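Local structure of cytochrome B5-HOST origin (Ostreococcus tauri virus 2, 4B8N) at the protoporphyrin IX containing Fe site. The protein binds a b-type haem and serves in electron transport as a viral cytochrome b5. Coordinates in Å, arbitrary orientation; residue numbers count along the deposited sequence, not the author numbering.

The protoporphyrin IX containing Fe site. Residues 34, 41, 44, 48-50, 54-55, 58, 63, 66-67, 70-72, 75-76, 79-80. With HEM (protoporphyrin IX containing Fe), chain B.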
ATOM      1  N   ILE A  34      -4.787   1.414   2.293  1.00 22.97           N
ATOM      2  CA  ILE A  34      -4.854   2.417   3.365  1.00 22.57           C
ATOM      3  C   ILE A  34      -6.096   3.275   3.113  1.00 27.87           C
ATOM      4  O   ILE A  34      -6.208   3.927   2.064  1.00 24.62           O
ATOM      5  CB  ILE A  34      -3.576   3.299   3.422  1.00 23.54           C
ATOM      6  CG1 ILE A  34      -2.328   2.430   3.629  1.00 26.34           C
ATOM      7  CG2 ILE A  34      -3.689   4.375   4.514  1.00 23.42           C
ATOM      8  CD1 ILE A  34      -1.018   3.173   3.509  1.00 29.56           C
ATOM      9  N   LEU A  41       3.154  -0.264  -3.685  1.00 21.83           N
ATOM     10  CA  LEU A  41       4.339   0.229  -2.996  1.00 18.39           C
ATOM     11  C   LEU A  41       5.624  -0.495  -3.384  1.00 19.63           C
ATOM     12  O   LEU A  41       6.669  -0.264  -2.780  1.00 22.96           O
ATOM     13  CB  LEU A  41       4.116   0.265  -1.467  1.00 19.91           C
ATOM     14  CG  LEU A  41       2.950   1.154  -1.000  1.00 17.75           C
ATOM     15  CD1 LEU A  41       2.706   1.044   0.498  1.00 17.93           C
ATOM     16  CD2 LEU A  41       3.168   2.600  -1.398  1.00 16.70           C
ATOM     17  N   PHE A  44       8.253   1.897  -4.148  1.00 19.46           N
ATOM     18  CA  PHE A  44       8.482   2.719  -2.949  1.00 19.44           C
ATOM     19  C   PHE A  44       9.298   2.019  -1.853  1.00 21.42           C
ATOM     20  O   PHE A  44       9.900   2.688  -1.007  1.00 21.04           O
ATOM     21  CB  PHE A  44       7.148   3.232  -2.378  1.00 20.32           C
ATOM     22  CG  PHE A  44       7.303   4.090  -1.140  1.00 26.40           C
ATOM     23  CD1 PHE A  44       7.902   5.350  -1.208  1.00 22.08           C
ATOM     24  CD2 PHE A  44       6.860   3.627   0.102  1.00 22.35           C
ATOM     25  CE1 PHE A  44       8.054   6.132  -0.060  1.00 21.58           C
ATOM     26  CE2 PHE A  44       7.001   4.406   1.243  1.00 20.53           C
ATOM     27  CZ  PHE A  44       7.603   5.657   1.163  1.00 21.50           C
ATOM     28  N   HIS A  48      11.311   3.790   1.372  1.00 21.86           N
ATOM     29  CA  HIS A  48      10.569   4.004   2.610  1.00 18.50           C
ATOM     30  C   HIS A  48      11.477   4.350   3.773  1.00 23.01           C
ATOM     31  O   HIS A  48      12.367   3.570   4.105  1.00 23.22           O
ATOM     32  CB  HIS A  48       9.748   2.763   2.931  1.00 19.72           C
ATOM     33  CG  HIS A  48       8.929   2.897   4.181  1.00 20.43           C
ATOM     34  ND1 HIS A  48       8.863   1.932   5.115  1.00 20.63           N
ATOM     35  CD2 HIS A  48       8.144   3.944   4.639  1.00 22.73           C
ATOM     36  CE1 HIS A  48       8.063   2.336   6.115  1.00 20.73           C
ATOM     37  NE2 HIS A  48       7.628   3.572   5.821  1.00 19.26           N
ATOM     38  N   PRO A  49      11.269   5.517   4.427  1.00 19.80           N
ATOM     39  CA  PRO A  49      12.190   5.770   5.548  1.00 23.74           C
ATOM     40  C   PRO A  49      12.073   4.775   6.714  1.00 20.55           C
ATOM     41  O   PRO A  49      13.003   4.678   7.510  1.00 28.47           O
ATOM     42  CB  PRO A  49      11.848   7.202   5.981  1.00 24.51           C
ATOM     43  CG  PRO A  49      11.274   7.831   4.751  1.00 26.68           C
ATOM     44  CD  PRO A  49      10.500   6.723   4.063  1.00 19.97           C
ATOM     45  N   GLY A  50      10.981   4.014   6.778  1.00 20.50           N
ATOM     46  CA  GLY A  50      10.800   2.989   7.820  1.00 23.04           C
ATOM     47  C   GLY A  50      11.267   1.606   7.429  1.00 23.74           C
ATOM     48  O   GLY A  50      11.060   0.641   8.169  1.00 28.46           O
ATOM     49  N   ALA A  54       8.826  -3.540   7.080  1.00 18.75           N
ATOM     50  CA  ALA A  54       7.649  -2.967   7.739  1.00 20.74           C
ATOM     51  C   ALA A  54       6.456  -2.903   6.793  1.00 19.52           C
ATOM     52  O   ALA A  54       5.325  -3.142   7.207  1.00 21.67           O
ATOM     53  CB  ALA A  54       7.950  -1.579   8.285  1.00 19.75           C
ATOM     54  N   ILE A  55       6.701  -2.532   5.540  1.00 21.98           N
ATOM     55  CA  ILE A  55       5.616  -2.515   4.546  1.00 16.53           C
ATOM     56  C   ILE A  55       5.312  -3.899   3.987  1.00 18.92           C
ATOM     57  O   ILE A  55       4.131  -4.264   3.858  1.00 20.01           O
ATOM     58  CB  ILE A  55       5.870  -1.505   3.403  1.00 19.58           C
ATOM     59  CG1 ILE A  55       6.123  -0.118   3.987  1.00 18.95           C
ATOM     60  CG2 ILE A  55       4.671  -1.469   2.441  1.00 17.91           C
ATOM     61  CD1 ILE A  55       6.517   0.941   2.977  1.00 17.40           C
ATOM     62  N   PHE A  58       2.744  -6.041   5.425  1.00 25.83           N
ATOM     63  CA  PHE A  58       1.344  -5.753   5.108  1.00 21.11           C
ATOM     64  C   PHE A  58       1.012  -5.918   3.619  1.00 26.12           C
ATOM     65  O   PHE A  58      -0.068  -5.504   3.173  1.00 25.38           O
ATOM     66  CB  PHE A  58       0.950  -4.358   5.628  1.00 24.50           C
ATOM     67  CG  PHE A  58       0.936  -4.265   7.130  1.00 26.09           C
ATOM     68  CD1 PHE A  58       2.111  -4.070   7.845  1.00 23.59           C
ATOM     69  CD2 PHE A  58      -0.254  -4.414   7.834  1.00 24.24           C
ATOM     70  CE1 PHE A  58       2.109  -4.031   9.232  1.00 22.78           C
ATOM     71  CE2 PHE A  58      -0.269  -4.366   9.224  1.00 33.73           C
ATOM     72  CZ  PHE A  58       0.915  -4.167   9.925  1.00 30.27           C
ATOM     73  N   ALA A  63      -3.376  -1.757   5.868  1.00 21.94           N
ATOM     74  CA  ALA A  63      -2.428  -1.209   6.837  1.00 20.04           C
ATOM     75  C   ALA A  63      -2.909   0.086   7.493  1.00 23.65           C
ATOM     76  O   ALA A  63      -2.116   0.777   8.148  1.00 23.80           O
ATOM     77  CB  ALA A  63      -1.057  -0.995   6.184  1.00 22.90           C
ATOM     78  N   GLU A  66      -2.083   0.814  11.386  1.00 27.83           N
ATOM     79  CA  GLU A  66      -0.656   0.916  11.693  1.00 35.08           C
ATOM     80  C   GLU A  66      -0.041   2.128  10.992  1.00 26.71           C
ATOM     81  O   GLU A  66       0.876   2.774  11.524  1.00 34.89           O
ATOM     82  CB  GLU A  66       0.073  -0.375  11.303  1.00 35.44           C
ATOM     83  CG  GLU A  66      -0.363  -1.617  12.077  1.00 42.70           C
ATOM     84  CD  GLU A  66      -1.674  -2.235  11.598  1.00 46.10           C
ATOM     85  OE1 GLU A  66      -2.310  -1.721  10.641  1.00 44.23           O
ATOM     86  OE2 GLU A  66      -2.072  -3.262  12.189  1.00 51.46           O
ATOM     87  N   PHE A  67      -0.548   2.437   9.797  1.00 23.28           N
ATOM     88  CA  PHE A  67      -0.116   3.644   9.096  1.00 24.51           C
ATOM     89  C   PHE A  67      -0.537   4.903   9.874  1.00 32.88           C
ATOM     90  O   PHE A  67       0.304   5.768  10.160  1.00 30.59           O
ATOM     91  CB  PHE A  67      -0.604   3.687   7.638  1.00 27.46           C
ATOM     92  CG  PHE A  67      -0.194   4.940   6.919  1.00 24.25           C
ATOM     93  CD1 PHE A  67       1.043   5.009   6.255  1.00 22.16           C
ATOM     94  CD2 PHE A  67      -1.011   6.067   6.943  1.00 22.92           C
ATOM     95  CE1 PHE A  67       1.442   6.183   5.630  1.00 25.93           C
ATOM     96  CE2 PHE A  67      -0.621   7.240   6.305  1.00 26.37           C
ATOM     97  CZ  PHE A  67       0.608   7.302   5.654  1.00 26.19           C
ATOM     98  N   LEU A  70       1.548   5.488  13.029  1.00 30.03           N
ATOM     99  CA  LEU A  70       3.007   5.684  12.852  1.00 36.28           C
ATOM    100  C   LEU A  70       3.425   6.909  12.028  1.00 33.84           C
ATOM    101  O   LEU A  70       4.605   7.279  12.027  1.00 30.93           O
ATOM    102  CB  LEU A  70       3.665   4.435  12.245  1.00 32.30           C
ATOM    103  CG  LEU A  70       3.727   3.159  13.087  1.00 38.59           C
ATOM    104  CD1 LEU A  70       3.913   1.942  12.196  1.00 38.20           C
ATOM    105  CD2 LEU A  70       4.841   3.245  14.106  1.00 33.83           C
ATOM    106  N   HIS A  71       2.473   7.517  11.321  1.00 25.24           N
ATOM    107  CA  HIS A  71       2.773   8.636  10.414  1.00 28.35           C
ATOM    108  C   HIS A  71       1.886   9.825  10.655  1.00 31.81           C
ATOM    109  O   HIS A  71       0.703   9.653  10.970  1.00 38.43           O
ATOM    110  CB  HIS A  71       2.629   8.214   8.950  1.00 24.69           C
ATOM    111  CG  HIS A  71       3.349   6.935   8.602  1.00 22.45           C
ATOM    112  ND1 HIS A  71       2.863   5.722   8.933  1.00 20.06           N
ATOM    113  CD2 HIS A  71       4.544   6.710   7.911  1.00 21.51           C
ATOM    114  CE1 HIS A  71       3.700   4.766   8.491  1.00 19.48           C
ATOM    115  NE2 HIS A  71       4.733   5.367   7.863  1.00 18.15           N
ATOM    116  N   PRO A  72       2.440  11.048  10.497  1.00 31.76           N
ATOM    117  CA  PRO A  72       1.667  12.293  10.474  1.00 35.38           C
ATOM    118  C   PRO A  72       0.700  12.370   9.293  1.00 40.82           C
ATOM    119  O   PRO A  72       0.977  11.799   8.230  1.00 40.87           O
ATOM    120  CB  PRO A  72       2.746  13.374  10.325  1.00 39.40           C
ATOM    121  CG  PRO A  72       3.980  12.760  10.879  1.00 39.79           C
ATOM    122  CD  PRO A  72       3.894  11.310  10.509  1.00 31.13           C
ATOM    123  N   VAL A  75       1.936  12.885   5.401  1.00 35.01           N
ATOM    124  CA  VAL A  75       2.879  11.967   4.741  1.00 30.07           C
ATOM    125  C   VAL A  75       2.419  11.441   3.362  1.00 25.70           C
ATOM    126  O   VAL A  75       3.193  11.441   2.408  1.00 29.94           O
ATOM    127  CB  VAL A  75       3.227  10.796   5.700  1.00 32.21           C
ATOM    128  CG1 VAL A  75       3.800   9.607   4.957  1.00 32.05           C
ATOM    129  CG2 VAL A  75       4.200  11.264   6.777  1.00 28.28           C
ATOM    130  N   LEU A  76       1.177  10.970   3.267  1.00 24.79           N
ATOM    131  CA  LEU A  76       0.659  10.394   2.005  1.00 28.29           C
ATOM    132  C   LEU A  76       0.784  11.347   0.808  1.00 31.03           C
ATOM    133  O   LEU A  76       1.234  10.964  -0.273  1.00 41.82           O
ATOM    134  CB  LEU A  76      -0.804   9.981   2.168  1.00 32.02           C
ATOM    135  CG  LEU A  76      -1.136   8.557   2.617  1.00 34.79           C
ATOM    136  CD1 LEU A  76      -2.644   8.404   2.720  1.00 31.68           C
ATOM    137  CD2 LEU A  76      -0.549   7.508   1.678  1.00 35.63           C
ATOM    138  N   TYR A  79       4.861  12.074  -0.163  1.00 24.60           N
ATOM    139  CA  TYR A  79       5.846  11.061  -0.543  1.00 23.51           C
ATOM    140  C   TYR A  79       5.495  10.225  -1.759  1.00 30.26           C
ATOM    141  O   TYR A  79       6.374   9.578  -2.335  1.00 34.54           O
ATOM    142  CB  TYR A  79       6.177  10.159   0.650  1.00 23.11           C
ATOM    143  CG  TYR A  79       6.978  10.872   1.715  1.00 22.48           C
ATOM    144  CD1 TYR A  79       6.367  11.755   2.612  1.00 23.10           C
ATOM    145  CD2 TYR A  79       8.350  10.664   1.825  1.00 25.09           C
ATOM    146  CE1 TYR A  79       7.106  12.419   3.592  1.00 20.85           C
ATOM    147  CE2 TYR A  79       9.092  11.313   2.803  1.00 20.52           C
ATOM    148  CZ  TYR A  79       8.466  12.190   3.676  1.00 18.71           C
ATOM    149  OH  TYR A  79       9.210  12.827   4.634  1.00 23.64           O
ATOM    150  N   LEU A  80       4.225  10.229  -2.156  1.00 29.82           N
ATOM    151  CA  LEU A  80       3.790   9.381  -3.257  1.00 29.06           C
ATOM    152  C   LEU A  80       3.351  10.172  -4.494  1.00 26.36           C
ATOM    153  O   LEU A  80       2.876  11.293  -4.374  1.00 30.10           O
ATOM    154  CB  LEU A  80       2.681   8.430  -2.787  1.00 29.45           C
ATOM    155  CG  LEU A  80       2.969   7.552  -1.553  1.00 30.17           C
ATOM    156  CD1 LEU A  80       1.785   6.636  -1.285  1.00 32.35           C
ATOM    157  CD2 LEU A  80       4.254   6.724  -1.674  1.00 28.78           C
TER
HETATM  158  CHA HEM B 201       8.496   5.793   9.098  1.00 23.94           C
HETATM  159  CHB HEM B 201       6.381   7.212   4.787  1.00 20.77           C
HETATM  160  CHC HEM B 201       3.757   3.170   4.693  1.00 20.09           C
HETATM  161  CHD HEM B 201       5.905   1.777   8.897  1.00 19.45           C
HETATM  162  C1A HEM B 201       8.082   6.528   7.930  1.00 22.02           C
HETATM  163  C2A HEM B 201       8.631   7.856   7.646  1.00 22.74           C
HETATM  164  C3A HEM B 201       8.000   8.265   6.397  1.00 21.88           C
HETATM  165  C4A HEM B 201       7.163   7.138   5.979  1.00 23.14           C
HETATM  166  CMA HEM B 201       8.228   9.547   5.660  1.00 24.13           C
HETATM  167  CAA HEM B 201       9.619   8.667   8.463  1.00 26.92           C
HETATM  168  CBA HEM B 201       8.856   9.734   9.255  1.00 37.35           C
HETATM  169  CGA HEM B 201       8.082   9.030  10.344  1.00 47.51           C
HETATM  170  O1A HEM B 201       8.704   8.514  11.328  1.00 44.90           O
HETATM  171  O2A HEM B 201       6.841   8.978  10.199  1.00 45.05           O
HETATM  172  C1B HEM B 201       5.446   6.203   4.381  1.00 22.01           C
HETATM  173  C2B HEM B 201       4.634   6.386   3.167  1.00 23.09           C
HETATM  174  C3B HEM B 201       3.862   5.160   3.178  1.00 23.85           C
HETATM  175  C4B HEM B 201       4.329   4.441   4.362  1.00 20.91           C
HETATM  176  CMB HEM B 201       4.630   7.532   2.201  1.00 24.21           C
HETATM  177  CAB HEM B 201       2.866   4.709   2.173  1.00 24.35           C
HETATM  178  CBB HEM B 201       1.631   4.496   2.525  1.00 31.92           C
HETATM  179  C1C HEM B 201       4.022   2.427   5.878  1.00 22.07           C
HETATM  180  C2C HEM B 201       3.368   1.125   6.161  1.00 22.83           C
HETATM  181  C3C HEM B 201       4.027   0.745   7.391  1.00 21.94           C
HETATM  182  C4C HEM B 201       5.029   1.783   7.750  1.00 24.40           C
HETATM  183  CMC HEM B 201       2.309   0.408   5.349  1.00 23.85           C
HETATM  184  CAC HEM B 201       3.744  -0.477   8.156  1.00 30.25           C
HETATM  185  CBC HEM B 201       2.948  -0.329   9.189  1.00 37.29           C
HETATM  186  C1D HEM B 201       6.867   2.745   9.318  1.00 22.65           C
HETATM  187  C2D HEM B 201       7.644   2.539  10.552  1.00 29.70           C
HETATM  188  C3D HEM B 201       8.425   3.764  10.613  1.00 27.07           C
HETATM  189  C4D HEM B 201       8.000   4.490   9.398  1.00 24.88           C
HETATM  190  CMD HEM B 201       7.649   1.375  11.532  1.00 33.60           C
HETATM  191  CAD HEM B 201       9.432   4.201  11.640  1.00 32.20           C
HETATM  192  CBD HEM B 201       8.824   5.215  12.612  1.00 39.61           C
HETATM  193  CGD HEM B 201       9.875   5.845  13.525  1.00 57.15           C
HETATM  194  O1D HEM B 201      11.008   5.317  13.651  1.00 64.37           O
HETATM  195  O2D HEM B 201       9.565   6.890  14.137  1.00 56.31           O
HETATM  196  NA  HEM B 201       7.048   6.131   6.985  1.00 23.25           N
HETATM  197  NB  HEM B 201       5.237   5.085   5.095  1.00 20.19           N
HETATM  198  NC  HEM B 201       4.926   2.867   6.872  1.00 22.46           N
HETATM  199  ND  HEM B 201       7.058   3.913   8.648  1.00 22.67           N
HETATM  200 FE   HEM B 201       6.184   4.382   6.806  1.00 22.08          FE
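Bis-histidine ligation defines this cytochrome b5 haem pocket: the NE2 atoms of His48 and His71 subtend 176° at the iron, completing a near-octahedral sphere with the four porphyrin nitrogens. Such a site is typical of electron transfer. His71 can be followed outward from CB, which sets CG beside the backbone N and anti to the carbonyl carbon (chi1 -49°). From CG the imidazole stands on edge towards the porphyrin; CD2 reaches over pyrrole nitrogen NA and CE1 over NC, so the ring plane runs along the NA–NC direction. ND1 points away from the haem and donates to the carbonyl of Phe67, with 2.8 Å between His71 ND1 and Phe67 O. That acceptor lies in the imidazole plane and the bond uses a carbonyl lone pair, evidence that it fixes the ring's rotation; it may also make the ligand more electron-donating. At the tip, His71 NE2 binds HEM FE at 2.0 Å. Phe67 braces the same ligand, its CD1 over one imidazole face, while its edge meets the pyrrole B face with planes at 74°. On the opposite haem face, His48 has CG anti to its backbone N and brings NE2 to 1.9 Å from HEM FE. Its imidazole is sandwiched between Ile55 CD1 and the backbone N of Gly50, the latter over the ring centre. Gly50 CA itself packs over pyrrole D, 3.5 Å from HEM C4D, and Ile55 CG1 covers pyrrole C. Laterally, Tyr79 turns a face to a haem methyl, with Tyr79 CZ 3.3 Å from HEM CMA. The haem is wedged between two helical walls: helix 52-56 and the preceding His48 segment on one face, helix 64-70 and His71 on the other, with helix 75-79 alongside and the vinyl edge directed towards strand 29-34.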